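Local structure of glycosyl transferase (Staphylococcus aureus, 5U02) at residues F160-L171 against Y183-Y194. The protein belongs to the glycosyltransferases and here comprises a linker domain followed by C-terminal beta domains, assembled as a trimer. Numbering follows the deposited sequence.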
loop_
_atom_site.group_PDB
_atom_site.type_symbol
_atom_site.label_atom_id
_atom_site.label_comp_id
_atom_site.label_asym_id
_atom_site.label_seq_id
_atom_site.Cartn_x
_atom_site.Cartn_y
_atom_site.Cartn_z
ATOM N N PHE A 160 -21.360 3.251 5.440
ATOM C CA PHE A 160 -20.460 2.355 6.149
ATOM C C PHE A 160 -20.431 2.805 7.600
ATOM O O PHE A 160 -20.243 3.995 7.876
ATOM C CB PHE A 160 -19.052 2.382 5.541
ATOM C CG PHE A 160 -18.234 1.160 5.847
ATOM C CD1 PHE A 160 -18.833 0.008 6.332
ATOM C CD2 PHE A 160 -16.859 1.170 5.670
ATOM C CE1 PHE A 160 -18.078 -1.115 6.621
ATOM C CE2 PHE A 160 -16.099 0.052 5.955
ATOM C CZ PHE A 160 -16.710 -1.094 6.434
ATOM N N MET A 161 -20.629 1.868 8.520
ATOM C CA MET A 161 -20.752 2.217 9.928
ATOM C C MET A 161 -19.419 2.502 10.592
ATOM O O MET A 161 -19.355 2.523 11.828
ATOM C CB MET A 161 -21.487 1.109 10.683
ATOM C CG MET A 161 -22.991 1.238 10.585
ATOM S SD MET A 161 -23.845 -0.109 11.406
ATOM C CE MET A 161 -22.847 -1.470 10.854
ATOM N N ILE A 162 -18.355 2.731 9.825
ATOM C CA ILE A 162 -17.048 3.008 10.406
ATOM C C ILE A 162 -16.322 4.017 9.531
ATOM O O ILE A 162 -16.307 3.890 8.299
ATOM C CB ILE A 162 -16.214 1.725 10.601
ATOM C CG1 ILE A 162 -14.793 2.075 11.065
ATOM C CG2 ILE A 162 -16.212 0.897 9.344
ATOM C CD1 ILE A 162 -13.953 0.896 11.522
ATOM N N GLY A 163 -15.731 5.022 10.173
ATOM C CA GLY A 163 -15.121 6.124 9.468
ATOM C C GLY A 163 -13.818 5.759 8.786
ATOM O O GLY A 163 -13.194 4.726 9.038
ATOM N N GLU A 164 -13.411 6.661 7.896
ATOM C CA GLU A 164 -12.192 6.500 7.116
ATOM C C GLU A 164 -10.986 6.277 8.022
ATOM O O GLU A 164 -10.885 6.858 9.106
ATOM C CB GLU A 164 -11.980 7.744 6.250
ATOM C CG GLU A 164 -11.180 7.541 4.972
ATOM C CD GLU A 164 -9.699 7.344 5.221
ATOM O OE1 GLU A 164 -9.054 6.629 4.423
ATOM O OE2 GLU A 164 -9.184 7.893 6.218
ATOM N N GLY A 165 -10.070 5.420 7.575
ATOM C CA GLY A 165 -8.782 5.259 8.208
ATOM C C GLY A 165 -8.625 4.012 9.057
ATOM O O GLY A 165 -7.489 3.596 9.306
ATOM N N HIS A 166 -9.719 3.412 9.513
ATOM C CA HIS A 166 -9.643 2.251 10.387
ATOM C C HIS A 166 -9.828 0.940 9.637
ATOM O O HIS A 166 -9.811 -0.127 10.258
ATOM C CB HIS A 166 -10.669 2.381 11.513
ATOM C CG HIS A 166 -10.546 3.658 12.285
ATOM N ND1 HIS A 166 -9.482 3.915 13.123
ATOM C CD2 HIS A 166 -11.338 4.755 12.333
ATOM C CE1 HIS A 166 -9.627 5.115 13.658
ATOM N NE2 HIS A 166 -10.745 5.644 13.197
ATOM N N TYR A 167 -9.998 0.994 8.318
ATOM C CA TYR A 167 -10.132 -0.196 7.495
ATOM C C TYR A 167 -9.228 -0.057 6.281
ATOM O O TYR A 167 -8.776 1.038 5.941
ATOM C CB TYR A 167 -11.588 -0.417 7.057
ATOM C CG TYR A 167 -12.203 0.788 6.381
ATOM C CD1 TYR A 167 -12.194 0.906 5.000
ATOM C CD2 TYR A 167 -12.789 1.808 7.122
ATOM C CE1 TYR A 167 -12.749 2.006 4.372
ATOM C CE2 TYR A 167 -13.351 2.912 6.502
ATOM C CZ TYR A 167 -13.327 3.005 5.128
ATOM O OH TYR A 167 -13.879 4.098 4.502
ATOM N N ASP A 168 -8.958 -1.184 5.632
ATOM C CA ASP A 168 -8.208 -1.209 4.386
ATOM C C ASP A 168 -9.115 -1.681 3.260
ATOM O O ASP A 168 -10.066 -2.438 3.483
ATOM C CB ASP A 168 -6.984 -2.127 4.481
ATOM C CG ASP A 168 -6.027 -1.718 5.584
ATOM O OD1 ASP A 168 -6.067 -0.547 6.014
ATOM O OD2 ASP A 168 -5.228 -2.574 6.016
ATOM N N VAL A 169 -8.820 -1.223 2.045
ATOM C CA VAL A 169 -9.581 -1.603 0.863
ATOM C C VAL A 169 -8.610 -1.992 -0.242
ATOM O O VAL A 169 -7.533 -1.400 -0.379
ATOM C CB VAL A 169 -10.533 -0.479 0.387
ATOM C CG1 VAL A 169 -11.435 -0.015 1.526
ATOM C CG2 VAL A 169 -9.763 0.689 -0.194
ATOM N N ARG A 170 -8.984 -3.010 -1.010
ATOM C CA ARG A 170 -8.270 -3.402 -2.214
ATOM C C ARG A 170 -9.298 -3.691 -3.294
ATOM O O ARG A 170 -10.445 -4.033 -2.998
ATOM C CB ARG A 170 -7.391 -4.648 -2.004
ATOM C CG ARG A 170 -6.366 -4.529 -0.900
ATOM C CD ARG A 170 -5.326 -5.643 -0.990
ATOM N NE ARG A 170 -5.855 -6.960 -0.640
ATOM C CZ ARG A 170 -5.159 -8.089 -0.760
ATOM N NH1 ARG A 170 -3.915 -8.053 -1.226
ATOM N NH2 ARG A 170 -5.701 -9.254 -0.418
ATOM N N LEU A 171 -8.883 -3.550 -4.547
ATOM C CA LEU A 171 -9.723 -3.937 -5.670
ATOM C C LEU A 171 -9.430 -5.388 -6.023
ATOM O O LEU A 171 -8.268 -5.769 -6.193
ATOM C CB LEU A 171 -9.481 -3.030 -6.875
ATOM C CG LEU A 171 -10.524 -3.165 -7.981
ATOM C CD1 LEU A 171 -11.900 -2.921 -7.405
ATOM C CD2 LEU A 171 -10.250 -2.181 -9.096
ATOM N N TYR A 183 -5.426 -8.745 -7.013
ATOM C CA TYR A 183 -5.659 -7.681 -6.045
ATOM C C TYR A 183 -4.849 -6.460 -6.446
ATOM O O TYR A 183 -3.635 -6.561 -6.655
ATOM C CB TYR A 183 -5.289 -8.124 -4.628
ATOM C CG TYR A 183 -6.196 -9.195 -4.067
ATOM C CD1 TYR A 183 -7.424 -8.870 -3.497
ATOM C CD2 TYR A 183 -5.828 -10.533 -4.107
ATOM C CE1 TYR A 183 -8.256 -9.849 -2.982
ATOM C CE2 TYR A 183 -6.649 -11.517 -3.593
ATOM C CZ TYR A 183 -7.863 -11.174 -3.036
ATOM O OH TYR A 183 -8.677 -12.162 -2.531
ATOM N N VAL A 184 -5.517 -5.319 -6.550
ATOM C CA VAL A 184 -4.908 -4.055 -6.950
ATOM C C VAL A 184 -4.920 -3.122 -5.746
ATOM O O VAL A 184 -5.990 -2.864 -5.180
ATOM C CB VAL A 184 -5.647 -3.419 -8.137
ATOM C CG1 VAL A 184 -4.913 -2.169 -8.592
ATOM C CG2 VAL A 184 -5.787 -4.414 -9.271
ATOM N N PRO A 185 -3.775 -2.594 -5.324
ATOM C CA PRO A 185 -3.754 -1.675 -4.181
ATOM C C PRO A 185 -4.428 -0.348 -4.502
ATOM O O PRO A 185 -4.559 0.065 -5.655
ATOM C CB PRO A 185 -2.259 -1.473 -3.909
ATOM C CG PRO A 185 -1.570 -1.910 -5.164
ATOM C CD PRO A 185 -2.426 -2.958 -5.781
ATOM N N LEU A 186 -4.854 0.325 -3.441
ATOM C CA LEU A 186 -5.426 1.658 -3.562
ATOM C C LEU A 186 -4.375 2.652 -4.049
ATOM O O LEU A 186 -3.242 2.658 -3.565
ATOM C CB LEU A 186 -5.984 2.097 -2.208
ATOM C CG LEU A 186 -6.668 3.456 -2.091
ATOM C CD1 LEU A 186 -7.913 3.503 -2.943
ATOM C CD2 LEU A 186 -6.997 3.741 -0.638
ATOM N N SER A 187 -4.751 3.495 -5.013
ATOM C CA SER A 187 -3.826 4.494 -5.544
ATOM C C SER A 187 -3.915 5.813 -4.790
ATOM O O SER A 187 -2.889 6.452 -4.542
ATOM C CB SER A 187 -4.101 4.739 -7.028
ATOM O OG SER A 187 -3.857 3.567 -7.792
ATOM N N VAL A 188 -5.127 6.222 -4.420
ATOM C CA VAL A 188 -5.377 7.443 -3.662
ATOM C C VAL A 188 -6.828 7.391 -3.206
ATOM O O VAL A 188 -7.669 6.763 -3.858
ATOM C CB VAL A 188 -5.101 8.704 -4.509
ATOM C CG1 VAL A 188 -6.117 8.825 -5.647
ATOM C CG2 VAL A 188 -5.113 9.958 -3.651
ATOM N N ASN A 189 -7.146 8.036 -2.087
ATOM C CA ASN A 189 -8.545 8.173 -1.720
ATOM C C ASN A 189 -8.809 9.576 -1.198
ATOM O O ASN A 189 -7.975 10.165 -0.507
ATOM C CB ASN A 189 -8.990 7.104 -0.702
ATOM C CG ASN A 189 -8.390 7.294 0.667
ATOM O OD1 ASN A 189 -7.241 6.921 0.912
ATOM N ND2 ASN A 189 -9.181 7.836 1.589
ATOM N N ALA A 190 -9.960 10.116 -1.591
ATOM C CA ALA A 190 -10.445 11.412 -1.140
ATOM C C ALA A 190 -11.723 11.157 -0.351
ATOM O O ALA A 190 -12.763 10.828 -0.937
ATOM C CB ALA A 190 -10.691 12.349 -2.318
ATOM N N ASN A 191 -11.637 11.301 0.969
ATOM C CA ASN A 191 -12.702 10.897 1.892
ATOM C C ASN A 191 -13.028 9.434 1.568
ATOM O O ASN A 191 -12.110 8.602 1.535
ATOM C CB ASN A 191 -13.860 11.879 1.796
ATOM C CG ASN A 191 -13.496 13.259 2.333
ATOM O OD1 ASN A 191 -13.639 13.528 3.525
ATOM N ND2 ASN A 191 -13.027 14.139 1.452
ATOM N N LYS A 192 -14.286 9.081 1.303
ATOM C CA LYS A 192 -14.649 7.701 1.003
ATOM C C LYS A 192 -14.757 7.441 -0.498
ATOM O O LYS A 192 -15.501 6.552 -0.925
ATOM C CB LYS A 192 -15.950 7.328 1.710
ATOM C CG LYS A 192 -15.817 7.130 3.218
ATOM C CD LYS A 192 -17.186 6.878 3.831
ATOM C CE LYS A 192 -17.113 6.602 5.322
ATOM N NZ LYS A 192 -16.456 5.300 5.606
ATOM N N GLN A 193 -14.028 8.204 -1.306
ATOM C CA GLN A 193 -13.873 7.927 -2.728
ATOM C C GLN A 193 -12.520 7.264 -2.939
ATOM O O GLN A 193 -11.484 7.889 -2.705
ATOM C CB GLN A 193 -13.970 9.209 -3.550
ATOM C CG GLN A 193 -15.280 9.951 -3.408
ATOM C CD GLN A 193 -15.232 11.298 -4.084
ATOM O OE1 GLN A 193 -15.807 11.488 -5.150
ATOM N NE2 GLN A 193 -14.546 12.246 -3.460
ATOM N N TYR A 194 -12.527 6.014 -3.390
ATOM C CA TYR A 194 -11.316 5.209 -3.496
ATOM C C TYR A 194 -10.986 4.961 -4.966
ATOM O O TYR A 194 -11.782 4.351 -5.689
ATOM C CB TYR A 194 -11.489 3.895 -2.731
ATOM C CG TYR A 194 -11.595 4.107 -1.231
ATOM C CD1 TYR A 194 -12.810 4.431 -0.634
ATOM C CD2 TYR A 194 -10.470 4.026 -0.422
ATOM C CE1 TYR A 194 -12.902 4.643 0.730
ATOM C CE2 TYR A 194 -10.547 4.235 0.939
ATOM C CZ TYR A 194 -11.767 4.543 1.508
ATOM O OH TYR A 194 -11.868 4.757 2.862
HETATM O O HOH W 1 -4.532 -1.149 -0.815
#
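L171 and V184 form an antiparallel hydrogen-bonded pair in the hairpin of strands 168-175 and 181-190, part of an E-set (immunoglobulin-like) domain. The bond from V184 N to L171 O is 2.8 Å long and nearly straight (165°), and its return, L171 N to V184 O, is similarly straight. Toward V169 the strands separate: a water accepts from L186 N and donates to V169 O, bridging the gap. Beside the pair, the R170 guanidinium lies flat over one face of the Y183 ring, planes 6° apart and R170 CZ 4.0 Å from the centroid of the Y183 ring, a cation-pi stack. A bend at chi3 (-71°) carries the guanidinium over the ring, while R170 NE forms a salt bridge with E218 of the same chain and NH2 one with E164 of the third subunit.

At the other end, the type II turn G163-H166 meets the type II' turn A190-Q193. K192 NZ, on a chain extended until its chi4 bend, donates to I162 O (3.0 Å) and to Y167 OH; Y167 OH also shares a 2.7 Å hydrogen bond with Y194 OH. E164 OE1 takes a weak bond from N189 ND2; its salt bridge is with R170 of the second subunit, at the trimer interface. N189 ND2 is oriented by N191 O, 3.0 Å away and close to the N189 amide plane. Between the two ends, V169 CG2 packs 3.4 Å from Y194 CD2.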